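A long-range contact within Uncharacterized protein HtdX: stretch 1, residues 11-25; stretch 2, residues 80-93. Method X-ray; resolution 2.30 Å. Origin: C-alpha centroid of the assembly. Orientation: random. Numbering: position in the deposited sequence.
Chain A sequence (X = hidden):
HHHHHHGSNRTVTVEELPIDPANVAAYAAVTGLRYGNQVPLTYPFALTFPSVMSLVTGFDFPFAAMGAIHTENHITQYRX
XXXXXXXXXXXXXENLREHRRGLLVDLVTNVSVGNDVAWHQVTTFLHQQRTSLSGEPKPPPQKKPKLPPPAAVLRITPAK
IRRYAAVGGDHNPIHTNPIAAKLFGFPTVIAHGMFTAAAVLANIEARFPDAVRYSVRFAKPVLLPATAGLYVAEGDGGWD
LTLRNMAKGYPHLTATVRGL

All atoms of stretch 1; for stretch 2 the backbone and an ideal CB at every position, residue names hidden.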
# COMPACT_ATOMS: atom_id res chain seq x y z
N THR A 11 -5.68 1.69 -20.52
CA THR A 11 -6.56 0.69 -19.82
C THR A 11 -6.10 -0.78 -19.96
O THR A 11 -5.81 -1.22 -21.04
CB THR A 11 -8.04 0.83 -20.27
OG1 THR A 11 -8.56 2.05 -19.71
CG2 THR A 11 -8.91 -0.33 -19.79
N VAL A 12 -6.01 -1.51 -18.85
CA VAL A 12 -5.83 -2.98 -18.87
C VAL A 12 -7.06 -3.65 -18.27
O VAL A 12 -7.66 -3.14 -17.34
CB VAL A 12 -4.58 -3.44 -18.10
CG1 VAL A 12 -4.86 -4.61 -17.15
CG2 VAL A 12 -3.43 -3.80 -19.05
N THR A 13 -7.37 -4.85 -18.75
CA THR A 13 -8.62 -5.53 -18.44
C THR A 13 -8.32 -6.99 -18.14
O THR A 13 -7.58 -7.63 -18.88
CB THR A 13 -9.56 -5.38 -19.62
OG1 THR A 13 -10.44 -4.28 -19.38
CG2 THR A 13 -10.35 -6.62 -19.85
N VAL A 14 -8.84 -7.50 -17.04
CA VAL A 14 -8.66 -8.93 -16.75
C VAL A 14 -10.02 -9.50 -16.41
O VAL A 14 -10.63 -9.14 -15.42
CB VAL A 14 -7.69 -9.21 -15.58
CG1 VAL A 14 -7.47 -10.72 -15.44
CG2 VAL A 14 -6.38 -8.43 -15.75
N GLU A 15 -10.47 -10.41 -17.28
CA GLU A 15 -11.83 -10.94 -17.27
C GLU A 15 -12.22 -11.58 -15.98
O GLU A 15 -13.27 -11.26 -15.41
CB GLU A 15 -11.99 -12.01 -18.37
CG GLU A 15 -12.40 -11.42 -19.70
CD GLU A 15 -13.77 -10.81 -19.60
OE1 GLU A 15 -13.87 -9.57 -19.72
OE2 GLU A 15 -14.72 -11.59 -19.37
N GLU A 16 -11.44 -12.54 -15.55
CA GLU A 16 -11.82 -13.33 -14.41
C GLU A 16 -10.53 -13.78 -13.80
O GLU A 16 -9.76 -14.52 -14.42
CB GLU A 16 -12.70 -14.53 -14.80
CG GLU A 16 -12.96 -15.50 -13.64
CD GLU A 16 -14.29 -16.25 -13.75
OE1 GLU A 16 -15.32 -15.58 -13.92
OE2 GLU A 16 -14.30 -17.51 -13.64
N LEU A 17 -10.27 -13.27 -12.60
CA LEU A 17 -9.05 -13.53 -11.89
C LEU A 17 -9.46 -14.33 -10.66
O LEU A 17 -10.27 -13.85 -9.83
CB LEU A 17 -8.38 -12.20 -11.52
CG LEU A 17 -6.93 -12.27 -11.06
CD1 LEU A 17 -6.04 -12.60 -12.25
CD2 LEU A 17 -6.52 -10.97 -10.42
N PRO A 18 -8.98 -15.59 -10.57
CA PRO A 18 -9.27 -16.40 -9.38
C PRO A 18 -8.44 -15.94 -8.19
O PRO A 18 -7.41 -15.31 -8.35
CB PRO A 18 -8.88 -17.83 -9.79
CG PRO A 18 -7.90 -17.67 -10.91
CD PRO A 18 -8.20 -16.34 -11.58
N ILE A 19 -8.91 -16.26 -7.00
CA ILE A 19 -8.18 -15.95 -5.79
C ILE A 19 -7.69 -17.27 -5.22
O ILE A 19 -8.47 -18.17 -4.97
CB ILE A 19 -9.08 -15.16 -4.82
CG1 ILE A 19 -9.25 -13.73 -5.36
CG2 ILE A 19 -8.53 -15.18 -3.39
CD1 ILE A 19 -10.43 -12.96 -4.80
N ASP A 20 -6.37 -17.37 -5.04
CA ASP A 20 -5.78 -18.44 -4.30
C ASP A 20 -5.85 -18.25 -2.77
O ASP A 20 -5.10 -17.43 -2.22
CB ASP A 20 -4.33 -18.62 -4.69
CG ASP A 20 -3.71 -19.77 -3.97
OD1 ASP A 20 -4.48 -20.54 -3.35
OD2 ASP A 20 -2.47 -19.90 -3.99
N PRO A 21 -6.67 -19.07 -2.08
CA PRO A 21 -6.80 -18.91 -0.65
C PRO A 21 -5.49 -19.02 0.13
O PRO A 21 -5.39 -18.42 1.23
CB PRO A 21 -7.74 -20.04 -0.25
CG PRO A 21 -8.43 -20.47 -1.51
CD PRO A 21 -7.45 -20.20 -2.60
N ALA A 22 -4.51 -19.78 -0.39
CA ALA A 22 -3.19 -19.96 0.26
C ALA A 22 -2.41 -18.64 0.26
O ALA A 22 -1.62 -18.35 1.18
CB ALA A 22 -2.37 -21.03 -0.45
N ASN A 23 -2.59 -17.89 -0.82
CA ASN A 23 -1.91 -16.63 -0.96
C ASN A 23 -2.52 -15.61 0.01
O ASN A 23 -1.81 -14.87 0.66
CB ASN A 23 -2.03 -16.15 -2.39
CG ASN A 23 -1.19 -14.95 -2.63
OD1 ASN A 23 -1.69 -13.85 -2.83
ND2 ASN A 23 0.09 -15.13 -2.53
N VAL A 24 -3.85 -15.63 0.13
CA VAL A 24 -4.52 -14.81 1.12
C VAL A 24 -3.99 -15.16 2.53
O VAL A 24 -3.61 -14.26 3.29
CB VAL A 24 -6.07 -14.95 1.11
CG1 VAL A 24 -6.70 -13.95 2.10
CG2 VAL A 24 -6.64 -14.77 -0.29
N ALA A 25 -3.96 -16.45 2.86
CA ALA A 25 -3.50 -16.92 4.18
C ALA A 25 -2.09 -16.45 4.44
O ALA A 25 -1.78 -16.00 5.51
CB ALA A 25 -3.56 -18.45 4.29
N UNK A 80 -17.24 -6.49 0.87
CA UNK A 80 -16.17 -7.44 1.04
C UNK A 80 -16.08 -8.44 -0.07
O UNK A 80 -17.07 -8.85 -0.62
CB UNK A 80 -16.33 -8.17 2.37
N UNK A 81 -14.87 -8.84 -0.38
CA UNK A 81 -14.62 -9.83 -1.41
C UNK A 81 -14.31 -11.16 -0.72
O UNK A 81 -13.46 -11.23 0.18
CB UNK A 81 -13.48 -9.40 -2.33
N UNK A 82 -15.02 -12.19 -1.14
CA UNK A 82 -14.84 -13.49 -0.56
C UNK A 82 -13.57 -14.12 -1.14
O UNK A 82 -13.17 -13.88 -2.27
CB UNK A 82 -16.07 -14.37 -0.81
N UNK A 83 -12.90 -14.88 -0.30
CA UNK A 83 -11.81 -15.72 -0.72
C UNK A 83 -12.29 -16.63 -1.88
O UNK A 83 -11.53 -16.97 -2.78
CB UNK A 83 -11.29 -16.54 0.46
N UNK A 84 -13.57 -16.99 -1.88
CA UNK A 84 -14.16 -17.88 -2.91
C UNK A 84 -14.58 -17.16 -4.18
O UNK A 84 -14.91 -17.81 -5.15
CB UNK A 84 -15.38 -18.60 -2.33
N UNK A 85 -14.57 -15.83 -4.19
CA UNK A 85 -14.86 -15.05 -5.40
C UNK A 85 -13.75 -15.16 -6.45
O UNK A 85 -12.58 -15.34 -6.13
CB UNK A 85 -15.07 -13.58 -5.03
N UNK A 86 -14.15 -15.07 -7.71
CA UNK A 86 -13.23 -14.74 -8.80
C UNK A 86 -13.53 -13.25 -9.10
O UNK A 86 -14.66 -12.81 -8.81
CB UNK A 86 -13.42 -15.64 -10.02
N UNK A 87 -12.57 -12.48 -9.64
CA UNK A 87 -12.79 -11.02 -9.81
C UNK A 87 -12.53 -10.45 -11.19
O UNK A 87 -11.62 -10.89 -11.88
CB UNK A 87 -11.90 -10.26 -8.82
N UNK A 88 -13.33 -9.46 -11.60
CA UNK A 88 -13.04 -8.69 -12.82
C UNK A 88 -12.10 -7.58 -12.39
O UNK A 88 -12.25 -7.01 -11.33
CB UNK A 88 -14.31 -8.14 -13.48
N UNK A 89 -11.10 -7.29 -13.21
CA UNK A 89 -10.15 -6.23 -12.89
C UNK A 89 -10.03 -5.28 -14.08
O UNK A 89 -9.81 -5.69 -15.20
CB UNK A 89 -8.78 -6.81 -12.52
N UNK A 90 -10.14 -4.00 -13.81
CA UNK A 90 -9.82 -2.99 -14.80
C UNK A 90 -8.93 -1.96 -14.14
O UNK A 90 -9.25 -1.50 -13.07
CB UNK A 90 -11.08 -2.35 -15.38
N UNK A 91 -7.86 -1.56 -14.82
CA UNK A 91 -6.88 -0.58 -14.32
C UNK A 91 -6.68 0.55 -15.30
O UNK A 91 -6.62 0.33 -16.51
CB UNK A 91 -5.54 -1.26 -14.04
N UNK A 92 -6.52 1.78 -14.81
CA UNK A 92 -6.00 2.82 -15.68
C UNK A 92 -5.09 3.81 -14.99
O UNK A 92 -5.12 3.97 -13.76
CB UNK A 92 -7.16 3.58 -16.32
N UNK A 93 -4.26 4.43 -15.83
CA UNK A 93 -3.23 5.38 -15.46
C UNK A 93 -3.58 6.78 -15.91
O UNK A 93 -3.96 6.98 -17.03
CB UNK A 93 -1.88 4.96 -16.05

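Position 80 has nothing of stretch 1 near its CB, and its phi of -57° and psi of 146° would admit many residues, proline included; it is Pro-80. At 81 the CB points toward stretch 1, 5.3 Å from Ile-19 CD1, so an aliphatic side chain suits. Ile-81 touches that methyl, CG2 to Ile-19 CD1 at 3.9 Å.

Positions 82 to 85 form a type I turn. Position 82 points away and tolerates almost anything small or polar; it is Ala-82. Position 83 points sideways, but its CB lies 4.9 Å from Ile-19 CG2, 5.0 Å from Val-24 CG2 and 5.0 Å from Pro-21 CB, an apolar setting that asks for a mid-sized aliphatic such as valine, isoleucine or leucine. Val-83 fits it, with CG1 3.7 Å from Pro-21 CB and CG2 4.2 Å from Val-24 CG1. Position 84 points away; stretch 1 sets no demand here and many side chains would do. The residue is Thr-84. At 85 the CB is 4.7 Å from Ile-19 CD1, yet the backbone N of Ala-82 is a donor within the turn, so an acceptor is attractive. Asp-85 turns its end away from stretch 1 and takes that bond, Ala-82 N to Asp-85 OD2 at 2.8 Å.

The CB of 86 sits 3.6 Å from Leu-17 O and 3.7 Å from Glu-16 CG; a small residue fits easily, and larger ones are not excluded by what is visible. Ala-86 packs its methyl against that CG. At 87 the strand pairs antiparallel with stretch 1. The CB is on the face of Leu-17, 5.1 Å from Ile-19 CD1, so valine, isoleucine or leucine would suit. Val-87 puts CG2 3.8 Å from Leu-17 CB and CG1 4.2 Å from Ile-19 CD1, while its N bonds Leu-17 O at 2.7 Å.

Position 88 lies where the register shifts by one, at a beta bulge. An ideal CB would have room, 3.8 Å from Glu-15 O, and phi/psi of -86°/140° are ordinary, so alanine or serine would also be plausible; the residue is Gly-88.

At 89 the CB is 4.0 Å from Val-14 CB, again a valine or isoleucine site. Val-89 meets that atom with its own CB at 4.0 Å and reaches Leu-17 CD2 with CG2 at 4.1 Å. Position 90, on Thr-13's face, suits polar or long chains; Arg-90 lays CG 3.9 Å from Thr-11 CG2. At 91 the CB lies on the face of Val-12 and Val-14, 4.4 Å from Val-12 O, so several aliphatics would suit; Val-91 CG2 lies 4.4 Å from Val-12 CG1. At 92 the CB is 4.0 Å from Thr-11 OG1, and many polar residues would serve; Arg-92 leads its end away. Position 93 is unconstrained by stretch 1: Ala-93.

Stretch 2 80-93: PIAVTDAVGVRVRA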
# COMPACT_ATOMS: atom_id res chain seq x y z
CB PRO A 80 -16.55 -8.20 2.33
CG PRO A 80 -17.46 -7.28 3.07
CD PRO A 80 -18.17 -6.48 2.01
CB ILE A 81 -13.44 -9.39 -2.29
CG1 ILE A 81 -13.81 -8.13 -3.09
CG2 ILE A 81 -13.04 -10.51 -3.25
CD1 ILE A 81 -12.61 -7.46 -3.71
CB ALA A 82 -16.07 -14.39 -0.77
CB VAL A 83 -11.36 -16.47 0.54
CG1 VAL A 83 -10.58 -17.72 0.23
CG2 VAL A 83 -10.56 -15.53 1.41
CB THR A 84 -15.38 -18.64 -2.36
OG1 THR A 84 -16.38 -17.73 -1.88
CG2 THR A 84 -14.98 -19.53 -1.21
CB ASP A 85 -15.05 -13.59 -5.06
CG ASP A 85 -16.30 -13.32 -4.30
OD1 ASP A 85 -17.24 -14.14 -4.38
OD2 ASP A 85 -16.38 -12.27 -3.64
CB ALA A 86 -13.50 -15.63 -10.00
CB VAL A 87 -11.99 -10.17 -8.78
CG1 VAL A 87 -12.46 -10.42 -7.38
CG2 VAL A 87 -10.50 -10.36 -8.90
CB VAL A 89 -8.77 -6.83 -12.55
CG1 VAL A 89 -7.76 -5.76 -12.20
CG2 VAL A 89 -8.89 -7.79 -11.39
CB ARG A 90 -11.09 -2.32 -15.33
CG ARG A 90 -10.85 -1.42 -16.56
CD ARG A 90 -12.05 -0.51 -16.85
NE ARG A 90 -13.14 -1.06 -16.05
CZ ARG A 90 -13.85 -0.43 -15.12
NH1 ARG A 90 -13.74 0.91 -14.91
NH2 ARG A 90 -14.73 -1.17 -14.42
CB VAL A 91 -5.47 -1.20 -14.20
CG1 VAL A 91 -4.49 -0.18 -13.60
CG2 VAL A 91 -5.49 -2.49 -13.40
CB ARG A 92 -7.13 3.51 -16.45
CG ARG A 92 -8.11 4.28 -15.59
CD ARG A 92 -7.95 5.80 -15.69
NE ARG A 92 -9.13 6.39 -16.31
CZ ARG A 92 -9.24 7.62 -16.82
NH1 ARG A 92 -8.23 8.49 -16.81
NH2 ARG A 92 -10.41 7.96 -17.35
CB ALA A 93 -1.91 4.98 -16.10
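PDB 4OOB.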